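Local structure of xylan esterase 1 (Thermoanaerobacterium sp. 'JW/SL YS485', 3FCY) at residues 77-85 and 96-104; 87-97 and 178-187. The protein is an acetyl xylan esterase of carbohydrate esterase family 7 that probably hydrolyses acetyl esters on xylan, built on an alpha/beta-hydrolase fold. All coordinates share one frame; numbering follows the deposited sequence.

Contact 1 of 2, residues 77-85 and 96-104; sequences VSFAECYDL and HAKYIKPKT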
loop_
_atom_site.group_PDB
_atom_site.type_symbol
_atom_site.label_atom_id
_atom_site.label_comp_id
_atom_site.label_asym_id
_atom_site.label_seq_id
_atom_site.Cartn_x
_atom_site.Cartn_y
_atom_site.Cartn_z
ATOM N N VAL A 77 -19.916 -37.841 13.456
ATOM C CA VAL A 77 -20.214 -37.535 14.849
ATOM C C VAL A 77 -21.299 -38.526 15.261
ATOM O O VAL A 77 -22.003 -39.065 14.409
ATOM C CB VAL A 77 -20.730 -36.090 15.038
ATOM C CG1 VAL A 77 -19.594 -35.099 14.794
ATOM C CG2 VAL A 77 -21.893 -35.822 14.095
ATOM N N SER A 78 -21.437 -38.762 16.560
ATOM C CA SER A 78 -22.422 -39.723 17.050
ATOM C C SER A 78 -23.854 -39.210 17.118
ATOM O O SER A 78 -24.797 -40.004 17.121
ATOM C CB SER A 78 -22.006 -40.227 18.436
ATOM O OG SER A 78 -21.970 -39.164 19.377
ATOM N N PHE A 79 -24.022 -37.890 17.154
ATOM C CA PHE A 79 -25.352 -37.298 17.271
ATOM C C PHE A 79 -26.015 -36.859 15.970
ATOM O O PHE A 79 -27.086 -36.247 15.990
ATOM C CB PHE A 79 -25.292 -36.117 18.235
ATOM C CG PHE A 79 -24.290 -35.076 17.844
ATOM C CD1 PHE A 79 -24.650 -34.026 17.009
ATOM C CD2 PHE A 79 -22.980 -35.158 18.291
ATOM C CE1 PHE A 79 -23.715 -33.072 16.628
ATOM C CE2 PHE A 79 -22.037 -34.209 17.915
ATOM C CZ PHE A 79 -22.403 -33.165 17.083
ATOM N N ALA A 80 -25.388 -37.171 14.841
ATOM C CA ALA A 80 -25.953 -36.802 13.550
ATOM C C ALA A 80 -25.302 -37.588 12.421
ATOM O O ALA A 80 -24.249 -38.197 12.600
ATOM C CB ALA A 80 -25.779 -35.303 13.306
ATOM N N GLU A 81 -25.950 -37.570 11.261
ATOM C CA GLU A 81 -25.438 -38.249 10.080
ATOM C C GLU A 81 -24.905 -37.190 9.120
ATOM O O GLU A 81 -25.623 -36.262 8.748
ATOM C CB GLU A 81 -26.549 -39.053 9.396
ATOM C CG GLU A 81 -26.983 -40.305 10.151
ATOM C CD GLU A 81 -25.818 -41.226 10.460
ATOM O OE1 GLU A 81 -25.020 -41.512 9.540
ATOM O OE2 GLU A 81 -25.697 -41.667 11.621
ATOM N N CYS A 82 -23.642 -37.329 8.733
ATOM C CA CYS A 82 -23.015 -36.380 7.817
ATOM C C CYS A 82 -22.862 -37.016 6.444
ATOM O O CYS A 82 -22.144 -38.004 6.285
ATOM C CB CYS A 82 -21.649 -35.952 8.351
ATOM S SG CYS A 82 -21.739 -35.033 9.904
ATOM N N TYR A 83 -23.544 -36.441 5.461
ATOM C CA TYR A 83 -23.515 -36.955 4.096
ATOM C C TYR A 83 -23.092 -35.924 3.062
ATOM O O TYR A 83 -23.365 -34.725 3.198
ATOM C CB TYR A 83 -24.906 -37.442 3.676
ATOM C CG TYR A 83 -25.509 -38.537 4.521
ATOM C CD1 TYR A 83 -24.975 -39.826 4.514
ATOM C CD2 TYR A 83 -26.639 -38.294 5.300
ATOM C CE1 TYR A 83 -25.559 -40.849 5.261
ATOM C CE2 TYR A 83 -27.230 -39.305 6.047
ATOM C CZ TYR A 83 -26.685 -40.579 6.025
ATOM O OH TYR A 83 -27.265 -41.581 6.769
ATOM N N ASP A 84 -22.432 -36.413 2.018
ATOM C CA ASP A 84 -22.050 -35.581 0.895
ATOM C C ASP A 84 -23.208 -35.848 -0.058
ATOM O O ASP A 84 -23.430 -36.988 -0.477
ATOM C CB ASP A 84 -20.727 -36.053 0.292
ATOM C CG ASP A 84 -19.531 -35.548 1.065
ATOM O OD1 ASP A 84 -18.656 -36.361 1.418
ATOM O OD2 ASP A 84 -19.467 -34.327 1.319
ATOM N N LEU A 85 -23.971 -34.805 -0.363
ATOM C CA LEU A 85 -25.122 -34.939 -1.236
ATOM C C LEU A 85 -24.819 -34.422 -2.641
ATOM O O LEU A 85 -24.232 -33.352 -2.805
ATOM C CB LEU A 85 -26.311 -34.180 -0.634
ATOM C CG LEU A 85 -27.661 -34.202 -1.360
ATOM C CD1 LEU A 85 -28.762 -33.766 -0.392
ATOM C CD2 LEU A 85 -27.626 -33.297 -2.575
ATOM N N HIS A 96 -22.884 -30.351 -5.668
ATOM C CA HIS A 96 -22.560 -30.924 -4.369
ATOM C C HIS A 96 -22.940 -30.018 -3.206
ATOM O O HIS A 96 -22.898 -28.792 -3.311
ATOM C CB HIS A 96 -21.065 -31.259 -4.293
ATOM C CG HIS A 96 -20.591 -31.615 -2.915
ATOM N ND1 HIS A 96 -20.187 -30.666 -2.000
ATOM C CD2 HIS A 96 -20.466 -32.812 -2.296
ATOM C CE1 HIS A 96 -19.831 -31.265 -0.877
ATOM N NE2 HIS A 96 -19.991 -32.567 -1.031
ATOM N N ALA A 97 -23.320 -30.645 -2.098
ATOM C CA ALA A 97 -23.689 -29.927 -0.888
ATOM C C ALA A 97 -23.466 -30.827 0.314
ATOM O O ALA A 97 -23.685 -32.041 0.241
ATOM C CB ALA A 97 -25.159 -29.501 -0.943
ATOM N N LYS A 98 -22.999 -30.236 1.409
ATOM C CA LYS A 98 -22.814 -30.986 2.639
ATOM C C LYS A 98 -24.234 -31.162 3.159
ATOM O O LYS A 98 -25.077 -30.294 2.949
ATOM C CB LYS A 98 -21.982 -30.191 3.655
ATOM C CG LYS A 98 -20.479 -30.210 3.403
ATOM C CD LYS A 98 -19.737 -29.425 4.486
ATOM C CE LYS A 98 -18.237 -29.683 4.436
ATOM N NZ LYS A 98 -17.651 -29.337 3.112
ATOM N N TYR A 99 -24.497 -32.278 3.827
ATOM C CA TYR A 99 -25.828 -32.558 4.361
ATOM C C TYR A 99 -25.695 -33.228 5.721
ATOM O O TYR A 99 -25.188 -34.346 5.830
ATOM C CB TYR A 99 -26.593 -33.450 3.369
ATOM C CG TYR A 99 -27.886 -34.075 3.865
ATOM C CD1 TYR A 99 -28.787 -33.361 4.656
ATOM C CD2 TYR A 99 -28.233 -35.374 3.485
ATOM C CE1 TYR A 99 -30.010 -33.927 5.055
ATOM C CE2 TYR A 99 -29.445 -35.945 3.871
ATOM C CZ TYR A 99 -30.328 -35.217 4.653
ATOM O OH TYR A 99 -31.532 -35.786 5.012
ATOM N N ILE A 100 -26.130 -32.519 6.761
ATOM C CA ILE A 100 -26.059 -33.026 8.125
ATOM C C ILE A 100 -27.473 -33.206 8.667
ATOM O O ILE A 100 -28.270 -32.266 8.703
ATOM C CB ILE A 100 -25.289 -32.060 9.044
ATOM C CG1 ILE A 100 -23.955 -31.674 8.392
ATOM C CG2 ILE A 100 -25.039 -32.725 10.390
ATOM C CD1 ILE A 100 -23.194 -30.589 9.137
ATOM N N LYS A 101 -27.769 -34.427 9.090
ATOM C CA LYS A 101 -29.083 -34.774 9.606
ATOM C C LYS A 101 -28.980 -35.195 11.066
ATOM O O LYS A 101 -28.253 -36.131 11.402
ATOM C CB LYS A 101 -29.660 -35.918 8.767
ATOM C CG LYS A 101 -31.038 -36.383 9.167
ATOM C CD LYS A 101 -31.435 -37.603 8.347
ATOM C CE LYS A 101 -32.788 -38.144 8.781
ATOM N NZ LYS A 101 -33.152 -39.369 8.014
ATOM N N PRO A 102 -29.706 -34.502 11.957
ATOM C CA PRO A 102 -29.659 -34.853 13.378
ATOM C C PRO A 102 -30.318 -36.207 13.632
ATOM O O PRO A 102 -31.282 -36.574 12.955
ATOM C CB PRO A 102 -30.420 -33.704 14.039
ATOM C CG PRO A 102 -31.446 -33.350 13.003
ATOM C CD PRO A 102 -30.647 -33.391 11.716
ATOM N N LYS A 103 -29.791 -36.952 14.597
ATOM C CA LYS A 103 -30.358 -38.251 14.933
ATOM C C LYS A 103 -31.512 -38.064 15.909
ATOM O O LYS A 103 -31.413 -38.422 17.080
ATOM C CB LYS A 103 -29.302 -39.166 15.559
ATOM C CG LYS A 103 -28.317 -39.790 14.580
ATOM C CD LYS A 103 -27.424 -40.776 15.322
ATOM C CE LYS A 103 -26.455 -41.490 14.403
ATOM N NZ LYS A 103 -25.613 -42.454 15.175
ATOM N N THR A 104 -32.600 -37.484 15.420
ATOM C CA THR A 104 -33.785 -37.253 16.235
ATOM C C THR A 104 -34.985 -37.789 15.467
ATOM O O THR A 104 -34.918 -37.968 14.252
ATOM C CB THR A 104 -33.999 -35.750 16.506
ATOM O OG1 THR A 104 -34.201 -35.058 15.266
ATOM C CG2 THR A 104 -32.793 -35.164 17.217
HETATM O O HOH W 1 -17.706 -31.961 1.881
#
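Tyr83 and Tyr99 form a hydrogen-bonded pair between antiparallel strands, Tyr83 N donating to Tyr99 O at 2.7 Å. One ring swings beside its own backbone N (Tyr83, chi1 -59°), the other beside its own carbonyl carbon (Tyr99, chi1 168°); because the strands run in opposite directions, both rings lean the same way. They lie side by side but oblique, planes 36° apart, with Tyr83 CD2 3.8 Å from Tyr99 CD2. Leu85 continues this tightly packed patch, its CB 4.1 Å from Tyr99 CB. An aliphatic chain suits this buried place, where Leu70 and Met194 close over both residues, while the phenol of Tyr99 suits its own by reaching Glu196. On the opposite face, the small Ala80 accommodates branched Ile100, CB to CG2 4.0 Å. Farther along, His96 NE2 donates to Asp84 OD2 at 3.0 Å; the oxygen lies nearly in the imidazole plane, yet the nitrogen meets the carboxylate from above its plane. Asp141 takes ND1, and two such carboxylates would probably favour a protonated ring. A water joins Asp84 OD2 to Lys98 NZ, an ammonium that also bonds Gly122 O. The solvent side is looser: exposed Lys103 stretches its long chain past Ala80, and its NZ makes a weak hydrogen bond to Ser78 O at 3.2 Å. The arrangement is a beta hairpin, strands 80-88 and 94-102, in the antiparallel part of the mixed alpha/beta-hydrolase sheet.

Contact 2 of 2, residues 87-97 and 178-187; sequences FTGVRGARIHA and RHIFLDTAQL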
loop_
_atom_site.group_PDB
_atom_site.type_symbol
_atom_site.label_atom_id
_atom_site.label_comp_id
_atom_site.label_asym_id
_atom_site.label_seq_id
_atom_site.Cartn_x
_atom_site.Cartn_y
_atom_site.Cartn_z
ATOM N N PHE A 87 -26.552 -33.904 -6.646
ATOM C CA PHE A 87 -27.746 -33.908 -7.475
ATOM C C PHE A 87 -27.412 -33.260 -8.808
ATOM O O PHE A 87 -26.470 -32.475 -8.910
ATOM C CB PHE A 87 -28.907 -33.173 -6.796
ATOM C CG PHE A 87 -28.712 -31.687 -6.669
ATOM C CD1 PHE A 87 -27.992 -31.151 -5.606
ATOM C CD2 PHE A 87 -29.283 -30.821 -7.596
ATOM C CE1 PHE A 87 -27.850 -29.770 -5.466
ATOM C CE2 PHE A 87 -29.145 -29.439 -7.464
ATOM C CZ PHE A 87 -28.429 -28.913 -6.397
ATOM N N THR A 88 -28.170 -33.606 -9.839
ATOM C CA THR A 88 -27.930 -33.039 -11.155
ATOM C C THR A 88 -28.781 -31.792 -11.361
ATOM O O THR A 88 -29.995 -31.821 -11.164
ATOM C CB THR A 88 -28.241 -34.072 -12.261
ATOM O OG1 THR A 88 -27.395 -35.218 -12.086
ATOM C CG2 THR A 88 -28.002 -33.476 -13.637
ATOM N N GLY A 89 -28.128 -30.697 -11.741
ATOM C CA GLY A 89 -28.835 -29.450 -11.979
ATOM C C GLY A 89 -29.026 -29.250 -13.471
ATOM O O GLY A 89 -28.817 -30.180 -14.248
ATOM N N VAL A 90 -29.414 -28.048 -13.881
ATOM C CA VAL A 90 -29.619 -27.783 -15.297
ATOM C C VAL A 90 -28.311 -27.967 -16.061
ATOM O O VAL A 90 -27.226 -27.803 -15.504
ATOM C CB VAL A 90 -30.165 -26.349 -15.542
ATOM C CG1 VAL A 90 -31.566 -26.217 -14.947
ATOM C CG2 VAL A 90 -29.225 -25.307 -14.936
ATOM N N ARG A 91 -28.435 -28.329 -17.333
ATOM C CA ARG A 91 -27.300 -28.547 -18.224
ATOM C C ARG A 91 -26.447 -29.751 -17.822
ATOM O O ARG A 91 -25.290 -29.868 -18.232
ATOM C CB ARG A 91 -26.433 -27.277 -18.312
ATOM C CG ARG A 91 -27.215 -26.007 -18.674
ATOM C CD ARG A 91 -28.129 -26.228 -19.878
ATOM N NE ARG A 91 -29.121 -25.161 -20.047
ATOM C CZ ARG A 91 -28.861 -23.949 -20.536
ATOM N NH1 ARG A 91 -27.630 -23.624 -20.914
ATOM N NH2 ARG A 91 -29.840 -23.058 -20.654
ATOM N N GLY A 92 -27.027 -30.637 -17.016
ATOM C CA GLY A 92 -26.335 -31.843 -16.592
ATOM C C GLY A 92 -25.233 -31.707 -15.556
ATOM O O GLY A 92 -24.495 -32.662 -15.316
ATOM N N ALA A 93 -25.114 -30.541 -14.933
ATOM C CA ALA A 93 -24.072 -30.328 -13.929
ATOM C C ALA A 93 -24.351 -31.070 -12.621
ATOM O O ALA A 93 -25.448 -30.999 -12.076
ATOM C CB ALA A 93 -23.910 -28.836 -13.655
ATOM N N ARG A 94 -23.346 -31.782 -12.125
ATOM C CA ARG A 94 -23.476 -32.520 -10.876
ATOM C C ARG A 94 -23.149 -31.537 -9.746
ATOM O O ARG A 94 -22.014 -31.078 -9.627
ATOM C CB ARG A 94 -22.493 -33.696 -10.870
ATOM C CG ARG A 94 -22.819 -34.794 -9.878
ATOM C CD ARG A 94 -24.162 -35.460 -10.185
ATOM N NE ARG A 94 -24.394 -36.604 -9.309
ATOM C CZ ARG A 94 -25.594 -37.099 -9.022
ATOM N NH1 ARG A 94 -26.686 -36.552 -9.540
ATOM N NH2 ARG A 94 -25.701 -38.140 -8.207
ATOM N N ILE A 95 -24.149 -31.205 -8.933
ATOM C CA ILE A 95 -23.975 -30.255 -7.835
ATOM C C ILE A 95 -23.719 -30.959 -6.504
ATOM O O ILE A 95 -24.272 -32.029 -6.235
ATOM C CB ILE A 95 -25.227 -29.358 -7.678
ATOM C CG1 ILE A 95 -25.657 -28.809 -9.042
ATOM C CG2 ILE A 95 -24.932 -28.206 -6.719
ATOM C CD1 ILE A 95 -24.602 -27.960 -9.748
ATOM N N HIS A 96 -22.884 -30.351 -5.668
ATOM C CA HIS A 96 -22.560 -30.924 -4.369
ATOM C C HIS A 96 -22.940 -30.018 -3.206
ATOM O O HIS A 96 -22.898 -28.792 -3.311
ATOM C CB HIS A 96 -21.065 -31.259 -4.293
ATOM C CG HIS A 96 -20.591 -31.615 -2.915
ATOM N ND1 HIS A 96 -20.187 -30.666 -2.000
ATOM C CD2 HIS A 96 -20.466 -32.812 -2.296
ATOM C CE1 HIS A 96 -19.831 -31.265 -0.877
ATOM N NE2 HIS A 96 -19.991 -32.567 -1.031
ATOM N N ALA A 97 -23.320 -30.645 -2.098
ATOM C CA ALA A 97 -23.689 -29.927 -0.888
ATOM C C ALA A 97 -23.466 -30.827 0.314
ATOM O O ALA A 97 -23.685 -32.041 0.241
ATOM C CB ALA A 97 -25.159 -29.501 -0.943
ATOM N N ARG A 178 -27.290 -17.825 -13.740
ATOM C CA ARG A 178 -28.683 -18.160 -13.983
ATOM C C ARG A 178 -28.831 -19.621 -13.542
ATOM O O ARG A 178 -29.781 -19.984 -12.838
ATOM C CB ARG A 178 -28.996 -17.983 -15.472
ATOM C CG ARG A 178 -30.423 -18.294 -15.902
ATOM C CD ARG A 178 -30.524 -19.705 -16.430
ATOM N NE ARG A 178 -31.628 -19.870 -17.372
ATOM C CZ ARG A 178 -31.939 -21.028 -17.943
ATOM N NH1 ARG A 178 -31.227 -22.114 -17.665
ATOM N NH2 ARG A 178 -32.960 -21.106 -18.784
ATOM N N HIS A 179 -27.863 -20.450 -13.928
ATOM C CA HIS A 179 -27.883 -21.863 -13.564
ATOM C C HIS A 179 -27.648 -22.017 -12.061
ATOM O O HIS A 179 -28.310 -22.817 -11.399
ATOM C CB HIS A 179 -26.803 -22.637 -14.325
ATOM C CG HIS A 179 -26.794 -22.370 -15.798
ATOM N ND1 HIS A 179 -27.946 -22.170 -16.526
ATOM C CD2 HIS A 179 -25.769 -22.289 -16.682
ATOM C CE1 HIS A 179 -27.634 -21.977 -17.796
ATOM N NE2 HIS A 179 -26.319 -22.044 -17.918
ATOM N N ILE A 180 -26.697 -21.252 -11.535
ATOM C CA ILE A 180 -26.382 -21.293 -10.112
ATOM C C ILE A 180 -27.620 -20.931 -9.292
ATOM O O ILE A 180 -27.932 -21.601 -8.309
ATOM C CB ILE A 180 -25.224 -20.327 -9.765
ATOM C CG1 ILE A 180 -23.941 -20.792 -10.467
ATOM C CG2 ILE A 180 -25.010 -20.292 -8.247
ATOM C CD1 ILE A 180 -22.766 -19.833 -10.333
ATOM N N PHE A 181 -28.325 -19.875 -9.692
ATOM C CA PHE A 181 -29.538 -19.481 -8.982
ATOM C C PHE A 181 -30.511 -20.658 -9.026
ATOM O O PHE A 181 -31.117 -21.013 -8.011
ATOM C CB PHE A 181 -30.185 -18.256 -9.636
ATOM C CG PHE A 181 -29.489 -16.945 -9.340
ATOM C CD1 PHE A 181 -28.252 -16.909 -8.703
ATOM C CD2 PHE A 181 -30.071 -15.741 -9.736
ATOM C CE1 PHE A 181 -27.602 -15.693 -8.467
ATOM C CE2 PHE A 181 -29.431 -14.522 -9.507
ATOM C CZ PHE A 181 -28.193 -14.499 -8.872
ATOM N N LEU A 182 -30.658 -21.268 -10.202
ATOM C CA LEU A 182 -31.552 -22.413 -10.348
ATOM C C LEU A 182 -31.128 -23.560 -9.436
ATOM O O LEU A 182 -31.980 -24.269 -8.894
ATOM C CB LEU A 182 -31.599 -22.888 -11.806
ATOM C CG LEU A 182 -32.351 -21.966 -12.774
ATOM C CD1 LEU A 182 -32.274 -22.529 -14.199
ATOM C CD2 LEU A 182 -33.805 -21.823 -12.321
ATOM N N ASP A 183 -29.819 -23.746 -9.261
ATOM C CA ASP A 183 -29.341 -24.811 -8.381
ATOM C C ASP A 183 -29.865 -24.580 -6.960
ATOM O O ASP A 183 -30.281 -25.523 -6.289
ATOM C CB ASP A 183 -27.806 -24.866 -8.320
ATOM C CG ASP A 183 -27.163 -25.286 -9.636
ATOM O OD1 ASP A 183 -27.795 -26.023 -10.425
ATOM O OD2 ASP A 183 -26.000 -24.892 -9.863
ATOM N N THR A 184 -29.840 -23.332 -6.495
ATOM C CA THR A 184 -30.314 -23.055 -5.138
ATOM C C THR A 184 -31.805 -23.376 -5.014
ATOM O O THR A 184 -32.234 -23.959 -4.023
ATOM C CB THR A 184 -30.073 -21.569 -4.701
ATOM O OG1 THR A 184 -30.989 -20.698 -5.376
ATOM C CG2 THR A 184 -28.645 -21.141 -5.012
ATOM N N ALA A 185 -32.580 -23.009 -6.028
ATOM C CA ALA A 185 -34.021 -23.261 -6.026
ATOM C C ALA A 185 -34.300 -24.759 -6.039
ATOM O O ALA A 185 -35.158 -25.250 -5.304
ATOM C CB ALA A 185 -34.674 -22.599 -7.239
ATOM N N GLN A 186 -33.564 -25.476 -6.880
ATOM C CA GLN A 186 -33.715 -26.917 -7.000
ATOM C C GLN A 186 -33.338 -27.591 -5.690
ATOM O O GLN A 186 -34.020 -28.508 -5.238
ATOM C CB GLN A 186 -32.832 -27.446 -8.137
ATOM C CG GLN A 186 -32.907 -28.957 -8.351
ATOM C CD GLN A 186 -32.124 -29.412 -9.577
ATOM O OE1 GLN A 186 -31.311 -28.663 -10.125
ATOM N NE2 GLN A 186 -32.359 -30.649 -10.004
ATOM N N LEU A 187 -32.250 -27.129 -5.081
ATOM C CA LEU A 187 -31.798 -27.698 -3.820
ATOM C C LEU A 187 -32.825 -27.457 -2.717
ATOM O O LEU A 187 -33.030 -28.314 -1.860
ATOM C CB LEU A 187 -30.443 -27.103 -3.411
ATOM C CG LEU A 187 -29.872 -27.599 -2.076
ATOM C CD1 LEU A 187 -29.718 -29.114 -2.109
ATOM C CD2 LEU A 187 -28.525 -26.937 -1.806
HETATM O O HOH W 2 -30.435 -26.290 -11.480
#
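The turn end of the beta hairpin formed by strands 80-88 and 94-102 docks on helix 176-192 of the alpha/beta-hydrolase fold, with Phe87 and Val90 meeting Gln186 and Leu182. Gln186 is long enough to span the gap: with CG anti to the backbone N (chi1 180°) and the chain extended beyond it, NE2 donates to Thr88 O at 2.9 Å, while OE1 sits at the edge of the Phe87 ring, 3.5 Å from CE2. A water takes the hydrogen of Val90 N and donates to Gln186 OE1 and Asp183 OD1, and the Asp183 carboxylate is also paired with Arg143. Were Gln186 an alanine, Thr88 O would probably lose this donor and the water one acceptor. Gly89 suits its place because a CB would collide with Asp183 OD1; its CA already lies 3.2 Å from Gln186 OE1. Apolar branches fill in beside these polar groups: Val90 CG1 meets Leu182 CD1 at 3.8 Å, and Phe87 CE1 meets Leu187 CD1 at 3.9 Å. Near the start of 178-187, Arg91 and Arg178 share the carboxylate of Glu60. The chain of Arg91, bent at chi2, crosses His179, its CG 4.2 Å from the ring centroid and 15° off the normal, a CH-pi contact.

Contacts 1 and 2 lie about 20 Å apart, centre to centre, along one hairpin of strands 80-88 and 94-102. Their segments alternate along the chain: 77-85, 87-97, 96-104, then helical 178-187. His96 and Ala97 belong to both segment pairs; Ala97 pairs through its backbone with Leu85 in contact 1 and turns its methyl toward Leu187 in contact 2. Contact 1 takes the end away from the turn; Val77 and Phe79, in the loop leading into strand 80-88, pack on a second subunit, and the side chain of Pro102 is about 7 Å from that of Tyr345, a calcium ligand. Contact 2, nearer the chain centre, is touched by no other chain. One hairpin thus connects a flanking helix with the subunit interface.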